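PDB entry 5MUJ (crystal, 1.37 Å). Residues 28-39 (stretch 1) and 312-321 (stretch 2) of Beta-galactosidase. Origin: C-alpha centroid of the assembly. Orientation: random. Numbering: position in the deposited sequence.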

ATOM      1  N   LYS A  28     -18.719  -6.087  16.350  1.00 29.97           N
ATOM      2  CA  LYS A  28     -17.613  -7.091  16.271  1.00 28.35           C
ATOM      3  C   LYS A  28     -17.975  -8.204  15.295  1.00 29.31           C
ATOM      4  O   LYS A  28     -19.071  -8.760  15.358  1.00 34.71           O
ATOM      5  CB  LYS A  28     -17.298  -7.679  17.660  1.00 32.99           C
ATOM      6  N   VAL A  29     -17.040  -8.529  14.405  1.00 23.28           N
ATOM      7  CA  VAL A  29     -17.193  -9.623  13.457  1.00 20.98           C
ATOM      8  C   VAL A  29     -16.965 -10.910  14.265  1.00 20.26           C
ATOM      9  O   VAL A  29     -16.018 -10.974  15.070  1.00 20.50           O
ATOM     10  CB  VAL A  29     -16.182  -9.480  12.288  1.00 18.43           C
ATOM     11  CG1 VAL A  29     -16.394 -10.579  11.267  1.00 18.15           C
ATOM     12  CG2 VAL A  29     -16.321  -8.125  11.597  1.00 19.84           C
ATOM     13  N   THR A  30     -17.839 -11.910  14.097  1.00 20.43           N
ATOM     14  CA  THR A  30     -17.762 -13.150  14.907  1.00 22.40           C
ATOM     15  C   THR A  30     -16.459 -13.914  14.645  1.00 21.47           C
ATOM     16  O   THR A  30     -15.879 -13.784  13.565  1.00 22.35           O
ATOM     17  CB  THR A  30     -18.936 -14.132  14.655  1.00 22.80           C
ATOM     18  OG1 THR A  30     -18.933 -14.589  13.288  1.00 23.13           O
ATOM     19  CG2 THR A  30     -20.288 -13.497  14.996  1.00 24.07           C
ATOM     20  N   GLN A  31     -16.016 -14.712  15.621  1.00 21.47           N
ATOM     21  CA  GLN A  31     -14.827 -15.550  15.412  1.00 23.65           C
ATOM     22  C   GLN A  31     -15.023 -16.503  14.240  1.00 22.74           C
ATOM     23  O   GLN A  31     -14.137 -16.638  13.403  1.00 22.03           O
ATOM     24  CB  GLN A  31     -14.416 -16.315  16.667  1.00 27.91           C
ATOM     25  CG  GLN A  31     -13.526 -15.471  17.579  1.00 30.50           C
ATOM     26  CD  GLN A  31     -13.039 -16.205  18.816  1.00 36.67           C
ATOM     27  OE1 GLN A  31     -13.356 -17.377  19.036  1.00 44.42           O
ATOM     28  NE2 GLN A  31     -12.254 -15.510  19.635  1.00 41.80           N
ATOM     29  N   GLU A  32     -16.198 -17.115  14.174  1.00 22.81           N
ATOM     30  CA  GLU A  32     -16.577 -17.975  13.052  1.00 23.58           C
ATOM     31  C   GLU A  32     -16.448 -17.298  11.682  1.00 21.65           C
ATOM     32  O   GLU A  32     -15.905 -17.897  10.761  1.00 24.24           O
ATOM     33  CB  GLU A  32     -18.004 -18.485  13.226  1.00 26.06           C
ATOM     34  CG  GLU A  32     -18.368 -19.632  12.286  1.00 30.93           C
ATOM     35  CD  GLU A  32     -19.768 -20.171  12.519  1.00 38.33           C
ATOM     36  OE1 GLU A  32     -20.579 -19.502  13.199  1.00 43.91           O
ATOM     37  OE2 GLU A  32     -20.054 -21.276  12.010  1.00 43.09           O
ATOM     38  N   ARG A  33     -16.951 -16.071  11.545  1.00 18.34           N
ATOM     39  CA  ARG A  33     -16.867 -15.340  10.275  1.00 18.79           C
ATOM     40  C   ARG A  33     -15.407 -14.959  10.007  1.00 17.27           C
ATOM     41  O   ARG A  33     -14.953 -15.073   8.859  1.00 17.85           O
ATOM     42  CB  ARG A  33     -17.823 -14.133  10.264  1.00 20.38           C
ATOM     43  CG  ARG A  33     -17.786 -13.196   9.051  1.00 22.57           C
ATOM     44  CD  ARG A  33     -18.232 -13.869   7.755  1.00 25.17           C
ATOM     45  NE  ARG A  33     -18.643 -12.926   6.692  1.00 26.37           N
ATOM     46  CZ  ARG A  33     -18.621 -13.165   5.367  1.00 28.83           C
ATOM     47  NH1 ARG A  33     -18.190 -14.325   4.879  1.00 31.79           N
ATOM     48  NH2 ARG A  33     -19.024 -12.226   4.506  1.00 25.64           N
HETATM   49  N   MSE A  34     -14.651 -14.583  11.050  1.00 17.69           N
HETATM   50  CA  MSE A  34     -13.203 -14.287  10.889  1.00 15.35           C
HETATM   51  C   MSE A  34     -12.435 -15.500  10.367  1.00 14.80           C
HETATM   52  O   MSE A  34     -11.572 -15.387   9.467  1.00 14.07           O
HETATM   53  CB  MSE A  34     -12.597 -13.765  12.182  1.00 16.71           C
HETATM   54  CG  MSE A  34     -13.141 -12.396  12.612  1.00 19.06           C
HETATM   55 SE   MSE A  34     -12.754 -10.987  11.304  1.00 23.76          SE
HETATM   56  CE  MSE A  34     -10.817 -11.007  11.585  1.00 15.21           C
ATOM     57  N   GLU A  35     -12.776 -16.667  10.891  1.00 14.56           N
ATOM     58  CA  GLU A  35     -12.170 -17.931  10.400  1.00 14.40           C
ATOM     59  C   GLU A  35     -12.507 -18.266   8.939  1.00 16.61           C
ATOM     60  O   GLU A  35     -11.628 -18.725   8.194  1.00 17.30           O
ATOM     61  CB  GLU A  35     -12.505 -19.064  11.375  1.00 17.78           C
ATOM     62  CG  GLU A  35     -11.780 -18.859  12.703  1.00 20.73           C
ATOM     63  CD  GLU A  35     -12.274 -19.726  13.838  1.00 24.34           C
ATOM     64  OE1 GLU A  35     -13.070 -20.632  13.593  1.00 29.45           O
ATOM     65  OE2 GLU A  35     -11.851 -19.494  14.995  1.00 28.49           O
ATOM     66  N   GLN A  36     -13.747 -18.006   8.526  1.00 17.49           N
ATOM     67  CA  GLN A  36     -14.143 -18.174   7.120  1.00 14.16           C
ATOM     68  C   GLN A  36     -13.367 -17.226   6.194  1.00 15.19           C
ATOM     69  O   GLN A  36     -12.973 -17.622   5.109  1.00 19.98           O
ATOM     70  CB  GLN A  36     -15.637 -17.943   6.934  1.00 17.38           C
ATOM     71  CG  GLN A  36     -16.522 -18.998   7.587  1.00 20.55           C
ATOM     72  CD  GLN A  36     -17.990 -18.602   7.645  1.00 25.27           C
ATOM     73  OE1 GLN A  36     -18.383 -17.532   7.174  1.00 31.28           O
ATOM     74  NE2 GLN A  36     -18.812 -19.473   8.231  1.00 30.04           N
ATOM     75  N   ILE A  37     -13.201 -15.970   6.603  1.00 15.20           N
ATOM     76  CA  ILE A  37     -12.425 -14.975   5.822  1.00 13.20           C
ATOM     77  C   ILE A  37     -10.971 -15.432   5.682  1.00 13.16           C
ATOM     78  O   ILE A  37     -10.426 -15.417   4.578  1.00 15.99           O
ATOM     79  CB  ILE A  37     -12.491 -13.555   6.445  1.00 15.40           C
ATOM     80  CG1 ILE A  37     -13.911 -13.016   6.278  1.00 16.77           C
ATOM     81  CG2 ILE A  37     -11.487 -12.618   5.765  1.00 15.76           C
ATOM     82  CD1 ILE A  37     -14.229 -11.830   7.167  1.00 17.15           C
ATOM     83  N   TYR A  38     -10.365 -15.895   6.778  1.00 12.88           N
ATOM     84  CA  TYR A  38      -9.002 -16.451   6.714  1.00 13.42           C
ATOM     85  C   TYR A  38      -8.881 -17.575   5.649  1.00 13.58           C
ATOM     86  O   TYR A  38      -7.972 -17.563   4.837  1.00 12.41           O
ATOM     87  CB  TYR A  38      -8.517 -16.938   8.105  1.00 11.65           C
ATOM     88  CG  TYR A  38      -7.191 -17.682   8.062  1.00 11.68           C
ATOM     89  CD1 TYR A  38      -5.979 -17.019   8.058  1.00 12.73           C
ATOM     90  CD2 TYR A  38      -7.167 -19.073   8.036  1.00 11.27           C
ATOM     91  CE1 TYR A  38      -4.770 -17.714   8.012  1.00 11.94           C
ATOM     92  CE2 TYR A  38      -5.976 -19.767   7.997  1.00 12.04           C
ATOM     93  CZ  TYR A  38      -4.791 -19.105   7.978  1.00 11.51           C
ATOM     94  OH  TYR A  38      -3.604 -19.771   7.932  1.00 12.96           O
ATOM     95  N   GLU A  39      -9.798 -18.530   5.675  1.00 11.86           N
ATOM     96  CA  GLU A  39      -9.745 -19.661   4.754  1.00 12.28           C
ATOM     97  C   GLU A  39      -9.914 -19.149   3.327  1.00 13.51           C
ATOM     98  O   GLU A  39      -9.266 -19.640   2.420  1.00 14.67           O
ATOM     99  CB  GLU A  39     -10.831 -20.646   5.118  1.00 13.53           C
ATOM    100  CG  GLU A  39     -10.628 -21.380   6.426  1.00 14.65           C
ATOM    101  CD  GLU A  39      -9.271 -22.054   6.633  1.00 14.78           C
ATOM    102  OE1 GLU A  39      -8.623 -22.515   5.662  1.00 16.02           O
ATOM    103  OE2 GLU A  39      -8.859 -22.191   7.803  1.00 17.40           O
TER
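Stretch 2 312-321: WTDWHGADLI

Stretch 1 enters as an extended segment, K28 to T30, and turns at T30 into a helix that runs from Q31 through E39 and continues beyond. T30 is the N-cap: its OG1 accepts from R33 N at 3.0 Å, while T30 O receives M34 N at 2.9 Å and opens the regular i to i+4 ladder. Stretch 2 contributes a short piece of strand at T313 and D314, then gives up regular structure. W315 stays extended (phi/psi -54/136), H316 bends (-102/9), G317 and A318 open the chain again, and L320 turns with helix-like angles. The two chains progress in the same general sense: T313 lies nearest K28, with CA atoms 6.0 Å apart, and W315 lies nearest M34, with CA atoms 6.4 Å apart. Stretch 2 thus begins beside the extended lead-in and then follows the helix as a loop, so side chains carry most of the contact.

The one direct hydrogen bond between the stretches is at the start. T313, in the m rotamer, turns its hydroxyl to the extended segment, and V29 N donates to T313 OG1 at 3.1 Å with a nearly straight angle of 165°. A backbone amide ahead of the helix is thereby satisfied by a side chain from a stretch far away in sequence. M34, a selenomethionine, follows on the helix. Its CB points toward stretch 2, and its side chain folds through three m torsions to lay CE against the passing backbone, 3.5 Å from T313 O and 3.4 Å from W315 N. The same CE lies 4.0 Å from W315 CB, so this flexible apolar side chain packs against both main chain and side chain.

One helical turn on, Y38 meets W315. Their rings are near parallel, at 17°, but slid apart, with the Y38 ring centroid 4.8 Å from that of the W315 six-membered ring; they barely overlap. The closer fit uses the tyrosine's CB, which sits over the indole face 3.7 Å from that centroid, and Y38 CG comes within 3.3 Å of W315 CZ2. E35 CG touches the indole at its edge, 3.8 Å from W315 CZ3. The indole is also held from its own stretch, since W315 NE1 donates to A318 O at 2.7 Å, tying the loop back onto the ring. G317 fits this tight fold without a side chain: an ideal CB there would come to 2.2 Å from W315 CZ2.

H316 points toward the helix and sets its ring beside Q31 and E35, two exposed residues at the margin of the contact. Q31 CG lies over its ring face, 3.7 Å from H316 NE2, and E35 OE2 approaches the ring edge, 3.2 Å from H316 CE1. At the far end, Y38 CD1 packs 3.8 Å from L320 CD2, and a water joins the stretches, 2.6 Å from Y38 OH and donating to D319 O at 3.1 Å. The design rule is positional: M34 and Y38, four residues apart, present one helix face to the loop, while Q31 and E35, also four apart, line one side of it with polar side chains whose CG atoms pack on H316 and W315 respectively.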

ATOM      1  N   TRP A 312     -12.886  -2.101  13.696  1.00 14.85           N
ATOM      2  CA  TRP A 312     -12.187  -3.181  12.993  1.00 14.06           C
ATOM      3  C   TRP A 312     -11.914  -4.308  13.953  1.00 14.30           C
ATOM      4  O   TRP A 312     -11.412  -4.073  15.027  1.00 19.76           O
ATOM      5  CB  TRP A 312     -10.898  -2.617  12.401  1.00 12.99           C
ATOM      6  CG  TRP A 312     -11.215  -1.731  11.230  1.00 13.88           C
ATOM      7  CD1 TRP A 312     -11.351  -0.375  11.237  1.00 14.67           C
ATOM      8  CD2 TRP A 312     -11.491  -2.155   9.863  1.00 13.23           C
ATOM      9  NE1 TRP A 312     -11.728   0.075   9.982  1.00 12.71           N
ATOM     10  CE2 TRP A 312     -11.766  -0.987   9.112  1.00 12.10           C
ATOM     11  CE3 TRP A 312     -11.509  -3.398   9.206  1.00 12.84           C
ATOM     12  CZ2 TRP A 312     -12.096  -1.023   7.748  1.00 12.23           C
ATOM     13  CZ3 TRP A 312     -11.820  -3.447   7.827  1.00 10.49           C
ATOM     14  CH2 TRP A 312     -12.112  -2.267   7.112  1.00 10.57           C
ATOM     15  N   THR A 313     -12.250  -5.538  13.549  1.00 13.24           N
ATOM     16  CA  THR A 313     -11.960  -6.727  14.352  1.00 13.09           C
ATOM     17  C   THR A 313     -10.710  -7.346  13.737  1.00 12.88           C
ATOM     18  O   THR A 313     -10.692  -7.624  12.531  1.00 16.14           O
ATOM     19  CB  THR A 313     -13.114  -7.739  14.285  1.00 15.20           C
ATOM     20  OG1 THR A 313     -14.325  -7.152  14.799  1.00 16.67           O
ATOM     21  CG2 THR A 313     -12.780  -9.007  15.078  1.00 15.36           C
ATOM     22  N   ASP A 314      -9.693  -7.571  14.549  1.00 12.45           N
ATOM     23  CA  ASP A 314      -8.395  -8.078  14.107  1.00 14.50           C
ATOM     24  C   ASP A 314      -8.453  -9.605  14.013  1.00 15.23           C
ATOM     25  O   ASP A 314      -9.030 -10.245  14.858  1.00 15.48           O
ATOM     26  CB  ASP A 314      -7.331  -7.631  15.124  1.00 16.52           C
ATOM     27  CG  ASP A 314      -5.960  -7.374  14.541  1.00 18.95           C
ATOM     28  OD1 ASP A 314      -5.722  -7.547  13.330  1.00 22.51           O
ATOM     29  OD2 ASP A 314      -5.084  -6.963  15.358  1.00 21.57           O
ATOM     30  N   TRP A 315      -7.871 -10.203  12.964  1.00 14.37           N
ATOM     31  CA  TRP A 315      -7.692 -11.639  12.936  1.00 13.99           C
ATOM     32  C   TRP A 315      -6.957 -12.207  14.142  1.00 12.77           C
ATOM     33  O   TRP A 315      -5.898 -11.749  14.481  1.00 15.74           O
ATOM     34  CB  TRP A 315      -6.921 -11.988  11.658  1.00 12.66           C
ATOM     35  CG  TRP A 315      -6.552 -13.467  11.428  1.00 13.91           C
ATOM     36  CD1 TRP A 315      -5.339 -13.918  11.021  1.00 13.35           C
ATOM     37  CD2 TRP A 315      -7.377 -14.637  11.591  1.00 14.17           C
ATOM     38  NE1 TRP A 315      -5.360 -15.287  10.878  1.00 11.96           N
ATOM     39  CE2 TRP A 315      -6.580 -15.755  11.235  1.00 11.36           C
ATOM     40  CE3 TRP A 315      -8.695 -14.856  11.998  1.00 14.09           C
ATOM     41  CZ2 TRP A 315      -7.055 -17.087  11.283  1.00 10.16           C
ATOM     42  CZ3 TRP A 315      -9.168 -16.155  12.051  1.00 13.11           C
ATOM     43  CH2 TRP A 315      -8.348 -17.268  11.666  1.00 11.97           C
ATOM     44  N   HIS A 316      -7.457 -13.317  14.686  1.00 13.45           N
ATOM     45  CA  HIS A 316      -6.882 -13.888  15.917  1.00 15.09           C
ATOM     46  C   HIS A 316      -5.977 -15.105  15.698  1.00 15.50           C
ATOM     47  O   HIS A 316      -5.516 -15.723  16.656  1.00 17.17           O
ATOM     48  CB  HIS A 316      -7.994 -14.231  16.897  1.00 16.61           C
ATOM     49  CG  HIS A 316      -9.041 -15.123  16.311  1.00 17.37           C
ATOM     50  ND1 HIS A 316      -9.083 -16.480  16.552  1.00 19.51           N
ATOM     51  CD2 HIS A 316     -10.068 -14.861  15.474  1.00 17.31           C
ATOM     52  CE1 HIS A 316     -10.092 -17.006  15.889  1.00 19.42           C
ATOM     53  NE2 HIS A 316     -10.721 -16.041  15.252  1.00 21.41           N
ATOM     54  N   GLY A 317      -5.674 -15.391  14.434  1.00 13.77           N
ATOM     55  CA  GLY A 317      -4.968 -16.633  14.024  1.00 11.67           C
ATOM     56  C   GLY A 317      -3.657 -16.292  13.365  1.00 13.36           C
ATOM     57  O   GLY A 317      -3.206 -15.157  13.434  1.00 14.71           O
ATOM     58  N   ALA A 318      -3.078 -17.272  12.671  1.00 12.65           N
ATOM     59  CA  ALA A 318      -1.766 -17.156  12.030  1.00 11.98           C
ATOM     60  C   ALA A 318      -1.777 -16.007  11.051  1.00 11.80           C
ATOM     61  O   ALA A 318      -2.747 -15.783  10.349  1.00 14.63           O
ATOM     62  CB  ALA A 318      -1.409 -18.452  11.283  1.00 12.71           C
ATOM     63  N   ASP A 319      -0.651 -15.336  10.974  1.00 10.80           N
ATOM     64  CA  ASP A 319      -0.500 -14.220  10.048  1.00 10.41           C
ATOM     65  C   ASP A 319      -0.527 -14.764   8.608  1.00 10.14           C
ATOM     66  O   ASP A 319      -0.085 -15.875   8.361  1.00 11.87           O
ATOM     67  CB  ASP A 319       0.808 -13.556  10.320  1.00 10.30           C
ATOM     68  CG  ASP A 319       0.775 -12.766  11.630  1.00 12.03           C
ATOM     69  OD1 ASP A 319      -0.274 -12.150  11.911  1.00 15.94           O
ATOM     70  OD2 ASP A 319       1.785 -12.779  12.339  1.00 13.02           O
ATOM     71  N   LEU A 320      -0.963 -13.929   7.688  1.00  9.48           N
ATOM     72  CA  LEU A 320      -1.125 -14.361   6.278  1.00  9.21           C
ATOM     73  C   LEU A 320       0.200 -14.539   5.573  1.00 10.58           C
ATOM     74  O   LEU A 320       0.361 -15.502   4.786  1.00 11.77           O
ATOM     75  CB  LEU A 320      -1.933 -13.320   5.530  1.00  9.64           C
ATOM     76  CG  LEU A 320      -3.399 -13.142   5.901  1.00 10.87           C
ATOM     77  CD1 LEU A 320      -4.078 -12.111   5.010  1.00 10.61           C
ATOM     78  CD2 LEU A 320      -4.149 -14.471   5.846  1.00 10.10           C
ATOM     79  N   ILE A 321       1.114 -13.602   5.747  1.00 10.15           N
ATOM     80  CA  ILE A 321       2.434 -13.616   5.121  1.00 11.01           C
ATOM     81  C   ILE A 321       3.460 -13.307   6.178  1.00 10.53           C
ATOM     82  O   ILE A 321       3.333 -12.282   6.871  1.00 10.97           O
ATOM     83  CB  ILE A 321       2.590 -12.542   4.005  1.00 12.05           C
ATOM     84  CG1 ILE A 321       1.485 -12.672   2.965  1.00 11.07           C
ATOM     85  CG2 ILE A 321       3.978 -12.603   3.366  1.00 13.58           C
ATOM     86  CD1 ILE A 321       1.592 -13.890   2.021  1.00 10.58           C
TER
HETATM   87  O   HOH W   1      -1.393 -18.514   7.425  1.00 19.19           O